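PDB 1Y8C: S-adenosylmethionine-dependent methyltransferase from Clostridium acetobutylicum, which probably transfers a methyl group from S-adenosylmethionine to a substrate that remains to be identified. Local coordinates for residues L44-G49 with A64-Q69. Sequence-based numbering, arbitrary orientation.
Sequences LACGTG and AVDLSQ
Cys46 lays its sulfur over the methyl group of Ala64, with Cys46 SG 3.6 Å from Ala64 CB and 3.8 Å from Asp66 CB. Its chi1 of 66° sets SG between the backbone N and the carbonyl carbon, and this turns the sulfur onto the CB atoms of Ala64 and Asp66. Beside it, Val65 O receives two backbone N-H groups from residues 44-49. The bond from Cys46 N to Val65 O is the straighter, at 3.1 Å, with 160° at the hydrogen. The one from Ala45 N is short but bent, and weak. Asp66 then grips both segments with its carboxylate. Asp66 CG stands anti to the backbone N, which carries Asp66 OD2 to 2.6 Å from Gly47 N. That N-H arrives on the anti side, 33° out of the carboxylate plane. Asp66 OD1 uses its anti lone pair for Ser68 N, 2.8 Å away, closing an Asx turn. The carboxylate is thus tied at both oxygens, which should limit its rotation. Gly47, at positive phi, is the second residue of a type II' turn from Cys46 to Gly49. The glycine-rich Leu44-Gly49 sequence after the first strand matches the glycine-rich motif of Rossmann-like methyltransferases, which in relatives lines the S-adenosylmethionine pocket. Leu44 and Val65 form a parallel bridge between strands 40-44 and 61-65. Strands 104-107 and 87-89 flank this pair, while Leu72 of helix 69-81 packs on Cys46 and Asp66.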
# COMPACT_ATOMS: atom_id res chain seq x y z
N LEU A 44 -2.17 -3.69 6.53
CA LEU A 44 -2.70 -2.34 6.75
C LEU A 44 -3.02 -1.71 5.41
O LEU A 44 -2.22 -1.80 4.48
CB LEU A 44 -1.65 -1.45 7.42
CG LEU A 44 -1.13 -1.87 8.78
CD1 LEU A 44 0.15 -1.10 9.09
CD2 LEU A 44 -2.20 -1.63 9.82
N ALA A 45 -4.16 -1.05 5.30
CA ALA A 45 -4.54 -0.43 4.04
C ALA A 45 -4.75 -1.55 3.03
O ALA A 45 -4.25 -1.51 1.91
CB ALA A 45 -3.44 0.50 3.56
N CYS A 46 -5.50 -2.57 3.45
CA CYS A 46 -5.77 -3.71 2.59
C CYS A 46 -6.62 -3.38 1.36
O CYS A 46 -6.72 -4.20 0.45
CB CYS A 46 -6.46 -4.80 3.41
SG CYS A 46 -8.08 -4.33 3.98
N GLY A 47 -7.25 -2.21 1.34
CA GLY A 47 -8.08 -1.86 0.21
C GLY A 47 -9.16 -2.90 -0.03
O GLY A 47 -9.86 -3.28 0.90
N THR A 48 -9.30 -3.37 -1.27
CA THR A 48 -10.29 -4.41 -1.56
C THR A 48 -9.70 -5.81 -1.44
O THR A 48 -10.24 -6.76 -1.97
CB THR A 48 -10.87 -4.27 -2.97
OG1 THR A 48 -9.81 -4.36 -3.93
CG2 THR A 48 -11.60 -2.94 -3.12
N GLY A 49 -8.56 -5.92 -0.75
CA GLY A 49 -7.94 -7.20 -0.53
C GLY A 49 -7.23 -7.89 -1.67
O GLY A 49 -7.12 -9.12 -1.67
N ALA A 64 -7.05 -7.56 8.50
CA ALA A 64 -7.03 -6.61 7.41
C ALA A 64 -7.65 -5.31 7.90
O ALA A 64 -8.78 -5.30 8.39
CB ALA A 64 -7.82 -7.16 6.23
N VAL A 65 -6.91 -4.21 7.76
CA VAL A 65 -7.37 -2.91 8.21
C VAL A 65 -7.35 -1.89 7.09
O VAL A 65 -6.41 -1.85 6.30
CB VAL A 65 -6.49 -2.40 9.35
CG1 VAL A 65 -7.03 -1.09 9.86
CG2 VAL A 65 -6.43 -3.43 10.46
N ASP A 66 -8.39 -1.08 7.01
CA ASP A 66 -8.48 -0.04 5.98
C ASP A 66 -9.45 1.01 6.46
O ASP A 66 -10.39 0.71 7.18
CB ASP A 66 -8.95 -0.64 4.65
CG ASP A 66 -8.67 0.28 3.46
OD1 ASP A 66 -9.33 1.34 3.34
OD2 ASP A 66 -7.78 -0.07 2.66
N LEU A 67 -9.21 2.26 6.07
CA LEU A 67 -10.07 3.35 6.49
C LEU A 67 -11.38 3.39 5.73
O LEU A 67 -12.40 3.84 6.25
CB LEU A 67 -9.33 4.67 6.29
CG LEU A 67 -9.99 5.95 6.80
CD1 LEU A 67 -10.11 5.93 8.33
CD2 LEU A 67 -9.14 7.13 6.35
N SER A 68 -11.37 2.91 4.49
CA SER A 68 -12.57 2.93 3.67
C SER A 68 -13.56 1.82 3.95
O SER A 68 -13.35 0.67 3.55
CB SER A 68 -12.19 2.86 2.19
OG SER A 68 -13.36 2.82 1.37
N GLN A 69 -14.66 2.16 4.62
CA GLN A 69 -15.68 1.16 4.92
C GLN A 69 -16.12 0.49 3.62
O GLN A 69 -16.34 -0.72 3.56
CB GLN A 69 -16.92 1.81 5.55
CG GLN A 69 -16.71 2.48 6.88
CD GLN A 69 -16.94 1.55 8.05
OE1 GLN A 69 -16.78 1.95 9.20
NE2 GLN A 69 -17.32 0.31 7.77